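PDB 5CEC: Bd3460, which binds the predatory endopeptidase Bd3459 as an ankyrin-repeat immunity protein and so probably protects Bdellovibrio bacteriovorus from its own enzyme during prey invasion. Local coordinates for residues B[167-172]-B[192-197]; B[121-126]-B[157-162]; B[70-75]-B[100-105]; B[35-40]-B[76-81]. All coordinates share one frame; numbering follows the deposited sequence.

Interaction 1. Residues B[167-172]-B[192-197]; sequences ALFAVA and LKNKKG
The ring of F169 reaches out from helix 167-174 and ends against the backbone of the loop at L192 and N194. CG stands opposite the carbonyl carbon (chi1 -74°), which sends the ring away from its helix and across to the loop. The far end of the ring does the touching. F169 CZ lies 3.6 Å from L192 O, and this oxygen sits at the ring edge, near the ring plane. F169 CE2 meets N194 CB at 3.9 Å. The side chains of F169 and N194 cross obliquely, but the ring and the amide plane are tilted by only 26°. L192 adds an apolar touch, its CB 4.4 Å from F169 CE1.

N194 begins a type I beta turn that ends at G197, closed by G197 N to N194 O at 2.9 Å. The N194 side chain is tied on both branches. OD1 accepts from Q198 N and, weakly, from K196 N, and ND2 donates to E165 OE2. Helix 200-206 lies beside the ring as well, through V203. Residues 167-172 and the start of the 192-197 loop fall in one predicted ankyrin repeat, 163-195. The contact joins helix 167-174 to the loop that leads to helix 200-206.

Across the two segments the contact is van der Waals in kind. The aromatic edge next to L192 O is probably mildly favourable electrostatically, while the polar ends of N194 are satisfied by the loops around it.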
loop_
_atom_site.group_PDB
_atom_site.type_symbol
_atom_site.label_atom_id
_atom_site.label_comp_id
_atom_site.label_asym_id
_atom_site.label_seq_id
_atom_site.Cartn_x
_atom_site.Cartn_y
_atom_site.Cartn_z
ATOM N N ALA B 167 -24.703 -13.550 0.183
ATOM C CA ALA B 167 -23.261 -13.818 0.010
ATOM C C ALA B 167 -22.975 -15.061 -0.791
ATOM O O ALA B 167 -22.000 -15.103 -1.537
ATOM C CB ALA B 167 -22.578 -13.902 1.358
ATOM N N LEU B 168 -23.830 -16.077 -0.648
ATOM C CA LEU B 168 -23.655 -17.302 -1.431
ATOM C C LEU B 168 -23.589 -17.023 -2.926
ATOM O O LEU B 168 -22.843 -17.684 -3.638
ATOM C CB LEU B 168 -24.765 -18.305 -1.101
ATOM C CG LEU B 168 -24.516 -19.723 -1.627
ATOM C CD1 LEU B 168 -23.390 -20.407 -0.860
ATOM C CD2 LEU B 168 -25.762 -20.563 -1.473
ATOM N N PHE B 169 -24.386 -16.072 -3.392
ATOM C CA PHE B 169 -24.398 -15.706 -4.816
ATOM C C PHE B 169 -23.095 -15.020 -5.221
ATOM O O PHE B 169 -22.545 -15.279 -6.302
ATOM C CB PHE B 169 -25.570 -14.750 -5.101
ATOM C CG PHE B 169 -26.907 -15.411 -5.116
ATOM C CD1 PHE B 169 -27.526 -15.860 -3.954
ATOM C CD2 PHE B 169 -27.574 -15.576 -6.307
ATOM C CE1 PHE B 169 -28.761 -16.449 -4.014
ATOM C CE2 PHE B 169 -28.808 -16.167 -6.372
ATOM C CZ PHE B 169 -29.420 -16.596 -5.220
ATOM N N ALA B 170 -22.607 -14.102 -4.383
ATOM C CA ALA B 170 -21.366 -13.404 -4.708
ATOM C C ALA B 170 -20.182 -14.348 -4.800
ATOM O O ALA B 170 -19.376 -14.266 -5.712
ATOM C CB ALA B 170 -21.097 -12.324 -3.673
ATOM N N VAL B 171 -20.082 -15.248 -3.826
ATOM C CA VAL B 171 -19.029 -16.244 -3.811
ATOM C C VAL B 171 -19.232 -17.280 -4.896
ATOM O O VAL B 171 -18.254 -17.787 -5.471
ATOM C CB VAL B 171 -18.888 -16.865 -2.414
ATOM C CG1 VAL B 171 -18.028 -18.095 -2.400
ATOM C CG2 VAL B 171 -18.455 -15.797 -1.418
ATOM N N ALA B 172 -20.473 -17.600 -5.214
ATOM C CA ALA B 172 -20.738 -18.493 -6.353
ATOM C C ALA B 172 -20.115 -17.918 -7.616
ATOM O O ALA B 172 -19.538 -18.659 -8.414
ATOM C CB ALA B 172 -22.236 -18.695 -6.533
ATOM N N LEU B 192 -32.403 -20.353 -2.096
ATOM C CA LEU B 192 -32.904 -19.010 -2.385
ATOM C C LEU B 192 -32.780 -18.701 -3.865
ATOM O O LEU B 192 -31.843 -19.141 -4.531
ATOM C CB LEU B 192 -32.149 -17.958 -1.573
ATOM C CG LEU B 192 -32.270 -18.119 -0.055
ATOM C CD1 LEU B 192 -31.394 -17.126 0.683
ATOM C CD2 LEU B 192 -33.719 -17.918 0.368
ATOM N N LYS B 193 -33.711 -17.909 -4.356
ATOM C CA LYS B 193 -33.635 -17.381 -5.702
ATOM C C LYS B 193 -33.589 -15.859 -5.646
ATOM O O LYS B 193 -34.255 -15.238 -4.815
ATOM C CB LYS B 193 -34.864 -17.828 -6.478
ATOM C CG LYS B 193 -34.844 -19.307 -6.828
ATOM C CD LYS B 193 -36.064 -19.724 -7.615
ATOM C CE LYS B 193 -35.893 -21.157 -8.090
ATOM N NZ LYS B 193 -37.063 -21.622 -8.872
ATOM N N ASN B 194 -32.797 -15.260 -6.533
ATOM C CA ASN B 194 -32.740 -13.820 -6.663
ATOM C C ASN B 194 -33.946 -13.300 -7.430
ATOM O O ASN B 194 -34.851 -14.061 -7.796
ATOM C CB ASN B 194 -31.391 -13.370 -7.268
ATOM C CG ASN B 194 -31.232 -13.748 -8.725
ATOM O OD1 ASN B 194 -32.191 -14.120 -9.396
ATOM N ND2 ASN B 194 -30.006 -13.648 -9.219
ATOM N N LYS B 195 -33.965 -11.984 -7.650
ATOM C CA LYS B 195 -35.118 -11.354 -8.287
ATOM C C LYS B 195 -35.260 -11.686 -9.793
ATOM O O LYS B 195 -36.333 -11.455 -10.377
ATOM C CB LYS B 195 -35.143 -9.842 -8.006
ATOM C CG LYS B 195 -35.590 -9.533 -6.583
ATOM C CD LYS B 195 -35.458 -8.087 -6.157
ATOM C CE LYS B 195 -35.939 -7.926 -4.714
ATOM N NZ LYS B 195 -35.832 -6.495 -4.255
ATOM N N LYS B 196 -34.207 -12.259 -10.392
ATOM C CA LYS B 196 -34.241 -12.831 -11.741
ATOM C C LYS B 196 -34.680 -14.298 -11.755
ATOM O O LYS B 196 -34.775 -14.897 -12.817
ATOM C CB LYS B 196 -32.886 -12.712 -12.444
ATOM C CG LYS B 196 -32.411 -11.299 -12.766
ATOM C CD LYS B 196 -31.076 -11.449 -13.470
ATOM C CE LYS B 196 -30.369 -10.145 -13.730
ATOM N NZ LYS B 196 -29.011 -10.461 -14.263
ATOM N N GLY B 197 -34.949 -14.873 -10.583
ATOM C CA GLY B 197 -35.311 -16.281 -10.467
ATOM C C GLY B 197 -34.154 -17.262 -10.480
ATOM O O GLY B 197 -34.358 -18.462 -10.651
#

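Interaction 2. Residues B[121-126]-B[157-162]; sequences NVDIIV and INKANT
D123 and K159 face each other across two neighbouring loops of the ankyrin stack, their CA atoms 9.3 Å apart. Neither segment is regular helix or strand. The 121-126 loop follows helix 109-117, and the 157-162 loop follows helix 143-152. D123 is the centre of an inverse gamma turn. Just before it, N121 forms an Asx turn: D123 N donates to N121 OD1 at 3.1 Å, with the donor well above the carbonyl plane.

The side chains bridge the gap between the backbones. In K159, CG is trans to the backbone N (chi1 -180°) and the chain stays extended beyond it, which carries NZ across to D123. D123 meets it at about a right angle. The result is a surface salt bridge. D123 OD1 accepts from K159 NZ at 2.7 Å through its syn lone pair, on the side of the other carboxylate oxygen. The aliphatic CE of K159 also lies near OD1. Inward from the bridge, I124 packs on A101 and L134, and I157 packs on F135, so each loop is seated on helices of the stack.

A water completes the link to the backbone: it donates to D123 O at 3.0 Å and accepts from K159 NZ at 3.0 Å.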
loop_
_atom_site.group_PDB
_atom_site.type_symbol
_atom_site.label_atom_id
_atom_site.label_comp_id
_atom_site.label_asym_id
_atom_site.label_seq_id
_atom_site.Cartn_x
_atom_site.Cartn_y
_atom_site.Cartn_z
ATOM N N ASN B 121 -23.244 -0.633 14.378
ATOM C CA ASN B 121 -24.280 -1.467 13.783
ATOM C C ASN B 121 -23.698 -2.224 12.593
ATOM O O ASN B 121 -23.140 -1.613 11.678
ATOM C CB ASN B 121 -25.411 -0.535 13.316
ATOM C CG ASN B 121 -26.605 -1.222 12.729
ATOM O OD1 ASN B 121 -26.829 -2.403 12.930
ATOM N ND2 ASN B 121 -27.451 -0.430 12.049
ATOM N N VAL B 122 -23.878 -3.538 12.605
ATOM C CA VAL B 122 -23.421 -4.374 11.516
ATOM C C VAL B 122 -24.490 -4.650 10.470
ATOM O O VAL B 122 -24.156 -5.128 9.374
ATOM C CB VAL B 122 -22.784 -5.684 12.008
ATOM C CG1 VAL B 122 -21.625 -5.410 12.960
ATOM C CG2 VAL B 122 -23.814 -6.582 12.691
ATOM N N ASP B 123 -25.764 -4.381 10.792
ATOM C CA ASP B 123 -26.867 -4.582 9.848
ATOM C C ASP B 123 -27.045 -3.323 9.014
ATOM O O ASP B 123 -28.017 -2.580 9.141
ATOM C CB ASP B 123 -28.136 -4.968 10.562
ATOM C CG ASP B 123 -29.268 -5.336 9.618
ATOM O OD1 ASP B 123 -29.055 -5.411 8.376
ATOM O OD2 ASP B 123 -30.395 -5.532 10.121
ATOM N N ILE B 124 -26.102 -3.134 8.096
ATOM C CA ILE B 124 -26.054 -1.940 7.248
ATOM C C ILE B 124 -25.791 -2.349 5.816
ATOM O O ILE B 124 -25.434 -3.514 5.533
ATOM C CB ILE B 124 -25.000 -0.934 7.744
ATOM C CG1 ILE B 124 -23.570 -1.511 7.647
ATOM C CG2 ILE B 124 -25.341 -0.491 9.161
ATOM C CD1 ILE B 124 -22.496 -0.572 8.132
ATOM N N ILE B 125 -25.999 -1.389 4.912
ATOM C CA ILE B 125 -25.855 -1.564 3.471
ATOM C C ILE B 125 -24.704 -0.703 2.961
ATOM O O ILE B 125 -24.539 0.439 3.372
ATOM C CB ILE B 125 -27.154 -1.127 2.750
ATOM C CG1 ILE B 125 -28.371 -1.937 3.240
ATOM C CG2 ILE B 125 -27.048 -1.214 1.232
ATOM C CD1 ILE B 125 -28.245 -3.426 3.128
ATOM N N VAL B 126 -23.896 -1.290 2.089
ATOM C CA VAL B 126 -22.780 -0.581 1.483
ATOM C C VAL B 126 -23.248 0.027 0.151
ATOM O O VAL B 126 -24.223 -0.413 -0.458
ATOM C CB VAL B 126 -21.525 -1.471 1.316
ATOM C CG1 VAL B 126 -21.119 -2.060 2.670
ATOM C CG2 VAL B 126 -21.695 -2.607 0.295
ATOM N N ILE B 157 -26.489 -13.945 7.592
ATOM C CA ILE B 157 -26.051 -14.940 6.618
ATOM C C ILE B 157 -26.969 -15.035 5.417
ATOM O O ILE B 157 -26.473 -15.219 4.282
ATOM C CB ILE B 157 -25.804 -16.309 7.304
ATOM C CG1 ILE B 157 -25.200 -17.326 6.341
ATOM C CG2 ILE B 157 -27.077 -16.887 7.904
ATOM C CD1 ILE B 157 -23.854 -16.960 5.787
ATOM N N ASN B 158 -28.274 -14.900 5.636
ATOM C CA ASN B 158 -29.255 -15.012 4.560
ATOM C C ASN B 158 -30.013 -13.733 4.237
ATOM O O ASN B 158 -31.014 -13.780 3.526
ATOM C CB ASN B 158 -30.229 -16.159 4.827
ATOM C CG ASN B 158 -29.545 -17.493 4.775
ATOM O OD1 ASN B 158 -28.881 -17.808 3.786
ATOM N ND2 ASN B 158 -29.694 -18.277 5.828
ATOM N N LYS B 159 -29.497 -12.594 4.679
ATOM C CA LYS B 159 -30.124 -11.321 4.344
ATOM C C LYS B 159 -29.759 -10.934 2.928
ATOM O O LYS B 159 -28.594 -10.764 2.602
ATOM C CB LYS B 159 -29.754 -10.209 5.329
ATOM C CG LYS B 159 -30.416 -8.892 4.971
ATOM C CD LYS B 159 -30.244 -7.791 6.002
ATOM C CE LYS B 159 -30.769 -6.458 5.501
ATOM N NZ LYS B 159 -31.091 -5.520 6.603
ATOM N N ALA B 160 -30.772 -10.765 2.099
ATOM C CA ALA B 160 -30.537 -10.500 0.685
ATOM C C ALA B 160 -30.369 -9.030 0.429
ATOM O O ALA B 160 -30.911 -8.176 1.138
ATOM C CB ALA B 160 -31.659 -11.059 -0.175
ATOM N N ASN B 161 -29.609 -8.751 -0.635
ATOM C CA ASN B 161 -29.455 -7.409 -1.173
ATOM C C ASN B 161 -30.642 -6.994 -2.011
ATOM O O ASN B 161 -31.653 -7.707 -2.064
ATOM C CB ASN B 161 -28.111 -7.257 -1.910
ATOM C CG ASN B 161 -28.065 -7.947 -3.269
ATOM O OD1 ASN B 161 -29.063 -8.450 -3.791
ATOM N ND2 ASN B 161 -26.885 -7.934 -3.863
ATOM N N THR B 162 -30.543 -5.816 -2.628
ATOM C CA THR B 162 -31.654 -5.272 -3.371
ATOM C C THR B 162 -32.056 -6.115 -4.551
ATOM O O THR B 162 -33.208 -6.071 -4.968
ATOM C CB THR B 162 -31.318 -3.858 -3.851
ATOM O OG1 THR B 162 -31.029 -3.065 -2.706
ATOM C CG2 THR B 162 -32.442 -3.241 -4.701
HETATM O O HOH W 1 -29.905 -2.805 6.852
#

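Interaction 3. Residues B[70-75]-B[100-105]; sequences AAMGGN and LAFAVT
M72 lies alongside F102, the two side chains pointing the same way from their helices. M72 CB is 3.8 Å from F102 CD1. Further along, M72 SD is 3.8 Å from F102 CD1 and F102 CE1, beside the CD1-CE1 bond. M72 SD stands 4.8 Å from the centroid of the F102 ring, 63° off the normal. This is an oblique Met-aromatic contact. The M72 chain starts with CG anti to the backbone N (chi1 173°), which carries it along the ring.

One residue back, the packing is between small groups. A71 CB meets A103 CB at 4.2 Å, and A71 O lies 3.8 Å from A103 CA. The helices come very close here, with CA atoms 4.9 Å apart at A71 and A103.

These are helices 66-72 and 99-105, and the two segments lie in successive predicted ankyrin repeats, 62-94 and 95-127. Alanines at the interface let them stack closely, as in other ankyrin folds. Helix 66-72 ends in a Schellman motif, with G74 at positive phi and N75 N bonded to A70 O. On the other helix, T105 OG1 donates to A101 O at 2.8 Å. T105 N reaches the same oxygen from the opposite face.

Beyond this shell, M64 covers both M72 and F102. V111 of helix 109-117 packs on A103. The enzyme adds the outermost layer: Y388 of Bd3459 packs on M72, R392 of Bd3459 on F102, and N75 OD1 accepts from K154 NZ of Bd3459.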
loop_
_atom_site.group_PDB
_atom_site.type_symbol
_atom_site.label_atom_id
_atom_site.label_comp_id
_atom_site.label_asym_id
_atom_site.label_seq_id
_atom_site.Cartn_x
_atom_site.Cartn_y
_atom_site.Cartn_z
ATOM N N ALA B 70 -11.353 8.746 8.840
ATOM C CA ALA B 70 -10.351 7.903 9.479
ATOM C C ALA B 70 -10.553 6.434 9.106
ATOM O O ALA B 70 -9.589 5.701 8.897
ATOM C CB ALA B 70 -10.409 8.067 10.981
ATOM N N ALA B 71 -11.808 5.996 9.078
ATOM C CA ALA B 71 -12.138 4.617 8.738
ATOM C C ALA B 71 -11.766 4.273 7.292
ATOM O O ALA B 71 -11.162 3.230 7.050
ATOM C CB ALA B 71 -13.599 4.342 8.985
ATOM N N MET B 72 -12.153 5.145 6.362
ATOM C CA MET B 72 -11.872 4.961 4.927
ATOM C C MET B 72 -10.370 4.885 4.671
ATOM O O MET B 72 -9.913 4.108 3.848
ATOM C CB MET B 72 -12.466 6.119 4.113
ATOM C CG MET B 72 -12.115 6.146 2.623
ATOM S SD MET B 72 -13.108 7.338 1.707
ATOM C CE MET B 72 -12.932 8.663 2.830
ATOM N N GLY B 73 -9.612 5.693 5.413
ATOM C CA GLY B 73 -8.160 5.722 5.263
ATOM C C GLY B 73 -7.426 4.634 6.039
ATOM O O GLY B 73 -6.197 4.588 5.991
ATOM N N GLY B 74 -8.168 3.786 6.761
ATOM C CA GLY B 74 -7.566 2.689 7.503
ATOM C C GLY B 74 -6.701 3.124 8.670
ATOM O O GLY B 74 -5.698 2.475 8.985
ATOM N N ASN B 75 -7.109 4.202 9.332
ATOM C CA ASN B 75 -6.282 4.867 10.324
ATOM C C ASN B 75 -6.796 4.486 11.706
ATOM O O ASN B 75 -7.589 5.192 12.316
ATOM C CB ASN B 75 -6.272 6.359 10.052
ATOM C CG ASN B 75 -5.701 6.672 8.680
ATOM O OD1 ASN B 75 -4.692 6.089 8.276
ATOM N ND2 ASN B 75 -6.316 7.594 7.971
ATOM N N LEU B 100 -18.315 2.227 9.558
ATOM C CA LEU B 100 -18.028 0.801 9.440
ATOM C C LEU B 100 -18.112 0.358 7.984
ATOM O O LEU B 100 -17.273 -0.450 7.529
ATOM C CB LEU B 100 -18.971 -0.009 10.334
ATOM C CG LEU B 100 -18.802 -1.528 10.244
ATOM C CD1 LEU B 100 -17.369 -2.000 10.528
ATOM C CD2 LEU B 100 -19.767 -2.209 11.208
ATOM N N ALA B 101 -19.105 0.841 7.254
ATOM C CA ALA B 101 -19.144 0.565 5.814
ATOM C C ALA B 101 -17.941 1.099 5.085
ATOM O O ALA B 101 -17.397 0.380 4.249
ATOM C CB ALA B 101 -20.417 1.092 5.196
ATOM N N PHE B 102 -17.491 2.290 5.397
ATOM C CA PHE B 102 -16.248 2.813 4.804
ATOM C C PHE B 102 -15.066 1.903 5.070
ATOM O O PHE B 102 -14.272 1.641 4.170
ATOM C CB PHE B 102 -15.939 4.224 5.287
ATOM C CG PHE B 102 -16.647 5.289 4.529
ATOM C CD1 PHE B 102 -16.151 5.680 3.308
ATOM C CD2 PHE B 102 -17.816 5.906 4.999
ATOM C CE1 PHE B 102 -16.782 6.644 2.555
ATOM C CE2 PHE B 102 -18.424 6.910 4.244
ATOM C CZ PHE B 102 -17.896 7.268 3.030
ATOM N N ALA B 103 -14.956 1.402 6.297
ATOM C CA ALA B 103 -13.824 0.557 6.659
ATOM C C ALA B 103 -13.865 -0.742 5.862
ATOM O O ALA B 103 -12.876 -1.127 5.240
ATOM C CB ALA B 103 -13.832 0.262 8.145
ATOM N N VAL B 104 -14.992 -1.445 5.899
ATOM C CA VAL B 104 -15.097 -2.728 5.199
ATOM C C VAL B 104 -14.848 -2.548 3.719
ATOM O O VAL B 104 -14.054 -3.291 3.103
ATOM C CB VAL B 104 -16.457 -3.389 5.502
ATOM C CG1 VAL B 104 -16.745 -4.525 4.544
ATOM C CG2 VAL B 104 -16.439 -3.858 6.956
ATOM N N THR B 105 -15.503 -1.565 3.107
ATOM C CA THR B 105 -15.410 -1.417 1.658
ATOM C C THR B 105 -14.041 -0.944 1.184
ATOM O O THR B 105 -13.703 -1.165 0.024
ATOM C CB THR B 105 -16.475 -0.465 1.097
ATOM O OG1 THR B 105 -16.325 0.810 1.694
ATOM C CG2 THR B 105 -17.894 -1.000 1.334
#

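Interaction 4. Residues B[35-40]-B[76-81]; sequences EAAEQG and LDIVKF. With SO4 (sulfate ion), chain H.
A sulfate ion, probably from the crystallisation liquor, is gripped by two backbone N-H groups at the start of helix 76-84. D77 N donates to sulfate O3 at 2.8 Å, nearly straight at 170°. L76 N donates to sulfate O2 at 2.9 Å, at 154°. K154 NZ of Bd3459 also bonds to the ion, which therefore sits where enzyme and immunity protein meet.

Next to this polar site is a buried apolar contact carried by I78. With chi1 at -65°, CG1 lies beside the backbone N, and the chain runs on extended to CD1, which is thereby pushed into the end of helix 31-39. I78 CD1 lies 3.6 Å from G40 CA. I78 CD1 is also 3.8 Å from A36 O and from A37 O, so the methyl rests on the last turn of that helix. The other branch, I78 CG2, meets A37 CB at 4.3 Å. G40 leaves the helix with positive phi, where a glycine is well suited.

The I78 side chain also packs on A70 and L42. It joins helix 76-84 to helices 31-39, 42-49 and 66-72 of the ankyrin stack.

The two chemistries divide the helix start between them. The I78 branches hold the helices together through apolar packing, while the N-H groups of the first turn, probably helped by the helix dipole, offer a site for an anion.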
loop_
_atom_site.group_PDB
_atom_site.type_symbol
_atom_site.label_atom_id
_atom_site.label_comp_id
_atom_site.label_asym_id
_atom_site.label_seq_id
_atom_site.Cartn_x
_atom_site.Cartn_y
_atom_site.Cartn_z
ATOM N N GLU B 35 -9.412 16.074 6.481
ATOM C CA GLU B 35 -8.224 15.731 5.698
ATOM C C GLU B 35 -7.147 15.012 6.522
ATOM O O GLU B 35 -6.638 13.957 6.121
ATOM C CB GLU B 35 -7.676 16.983 4.989
ATOM C CG GLU B 35 -8.590 17.444 3.849
ATOM C CD GLU B 35 -8.088 18.661 3.085
ATOM O OE1 GLU B 35 -7.162 19.350 3.556
ATOM O OE2 GLU B 35 -8.634 18.934 1.995
ATOM N N ALA B 36 -6.848 15.531 7.709
ATOM C CA ALA B 36 -5.875 14.867 8.586
ATOM C C ALA B 36 -6.327 13.463 8.976
ATOM O O ALA B 36 -5.521 12.528 9.025
ATOM C CB ALA B 36 -5.625 15.718 9.824
ATOM N N ALA B 37 -7.629 13.327 9.216
ATOM C CA ALA B 37 -8.194 12.036 9.592
ATOM C C ALA B 37 -8.064 10.984 8.487
ATOM O O ALA B 37 -7.755 9.819 8.762
ATOM C CB ALA B 37 -9.648 12.181 10.017
ATOM N N GLU B 38 -8.304 11.395 7.242
ATOM C CA GLU B 38 -8.165 10.492 6.094
ATOM C C GLU B 38 -6.689 10.180 5.809
ATOM O O GLU B 38 -6.367 9.057 5.468
ATOM C CB GLU B 38 -8.799 11.114 4.839
ATOM C CG GLU B 38 -9.050 10.132 3.681
ATOM C CD GLU B 38 -7.862 9.858 2.776
ATOM O OE1 GLU B 38 -6.897 10.655 2.752
ATOM O OE2 GLU B 38 -7.914 8.828 2.070
ATOM N N GLN B 39 -5.818 11.169 5.995
ATOM C CA GLN B 39 -4.400 11.047 5.647
ATOM C C GLN B 39 -3.577 10.260 6.680
ATOM O O GLN B 39 -2.450 9.825 6.401
ATOM C CB GLN B 39 -3.796 12.448 5.434
ATOM C CG GLN B 39 -4.353 13.189 4.216
ATOM C CD GLN B 39 -4.044 14.696 4.188
ATOM O OE1 GLN B 39 -3.201 15.203 4.942
ATOM N NE2 GLN B 39 -4.727 15.420 3.293
ATOM N N GLY B 40 -4.119 10.089 7.877
ATOM C CA GLY B 40 -3.422 9.350 8.910
ATOM C C GLY B 40 -2.487 10.215 9.731
ATOM O O GLY B 40 -1.559 9.692 10.320
ATOM N N LEU B 76 -6.316 3.344 12.180
ATOM C CA LEU B 76 -6.779 2.762 13.422
ATOM C C LEU B 76 -6.538 3.616 14.663
ATOM O O LEU B 76 -7.446 3.788 15.486
ATOM C CB LEU B 76 -6.163 1.387 13.602
ATOM C CG LEU B 76 -6.600 0.592 14.814
ATOM C CD1 LEU B 76 -8.102 0.369 14.837
ATOM C CD2 LEU B 76 -5.861 -0.730 14.785
ATOM N N ASP B 77 -5.335 4.171 14.803
ATOM C CA ASP B 77 -5.067 5.056 15.950
ATOM C C ASP B 77 -6.003 6.255 15.965
ATOM O O ASP B 77 -6.500 6.647 17.020
ATOM C CB ASP B 77 -3.596 5.497 15.972
ATOM C CG ASP B 77 -2.668 4.403 16.492
ATOM O OD1 ASP B 77 -3.161 3.312 16.846
ATOM O OD2 ASP B 77 -1.441 4.629 16.556
ATOM N N ILE B 78 -6.286 6.827 14.800
ATOM C CA ILE B 78 -7.194 7.972 14.735
ATOM C C ILE B 78 -8.623 7.530 15.058
ATOM O O ILE B 78 -9.323 8.203 15.817
ATOM C CB ILE B 78 -7.110 8.695 13.392
ATOM C CG1 ILE B 78 -5.721 9.321 13.211
ATOM C CG2 ILE B 78 -8.213 9.743 13.287
ATOM C CD1 ILE B 78 -5.470 9.898 11.828
ATOM N N VAL B 79 -9.043 6.375 14.560
ATOM C CA VAL B 79 -10.366 5.847 14.906
ATOM C C VAL B 79 -10.454 5.654 16.418
ATOM O O VAL B 79 -11.435 6.043 17.016
ATOM C CB VAL B 79 -10.664 4.538 14.156
ATOM C CG1 VAL B 79 -11.872 3.794 14.714
ATOM C CG2 VAL B 79 -10.901 4.859 12.705
ATOM N N LYS B 80 -9.425 5.073 17.032
ATOM C CA LYS B 80 -9.463 4.844 18.474
ATOM C C LYS B 80 -9.577 6.159 19.243
ATOM O O LYS B 80 -10.330 6.254 20.230
ATOM C CB LYS B 80 -8.221 4.075 18.926
ATOM C CG LYS B 80 -8.189 2.612 18.540
ATOM C CD LYS B 80 -6.879 1.961 18.991
ATOM C CE LYS B 80 -6.916 0.443 18.901
ATOM N NZ LYS B 80 -5.714 -0.169 19.556
ATOM N N PHE B 81 -8.827 7.169 18.798
ATOM C CA PHE B 81 -8.889 8.494 19.402
ATOM C C PHE B 81 -10.298 9.094 19.312
ATOM O O PHE B 81 -10.863 9.593 20.299
ATOM C CB PHE B 81 -7.852 9.436 18.766
ATOM C CG PHE B 81 -7.975 10.865 19.218
ATOM C CD1 PHE B 81 -7.603 11.227 20.511
ATOM C CD2 PHE B 81 -8.507 11.847 18.377
ATOM C CE1 PHE B 81 -7.736 12.536 20.941
ATOM C CE2 PHE B 81 -8.645 13.168 18.812
ATOM C CZ PHE B 81 -8.252 13.511 20.093
HETATM S S SO4 H . -2.685 2.748 12.177
HETATM O O1 SO4 H . -2.419 1.521 12.988
HETATM O O2 SO4 H . -3.740 2.490 11.158
HETATM O O3 SO4 H . -3.107 3.833 13.069
HETATM O O4 SO4 H . -1.384 3.103 11.535
#

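Interactions 3 and 4 are buried helix-to-helix contacts, built on alanines with M72 and F102 in the first and I78 in the second. Interaction 1 is partly buried and sets an aromatic ring against loop backbone. Interaction 2 lies at the surface and is ionic. Interactions 3 and 4 are the closest pair, with centres about 10 Å apart. Their segments alternate along the chain, and N75 ND2 donates to A37 O between them. Both also lie near Bd3459, whereas no other protein chain of the assembly touches interactions 1 and 2. Interaction 2 sits between the two ends: V126 and I124 pack on helix 99-105 of interaction 3, and T162 O accepts from K195 NZ of interaction 1.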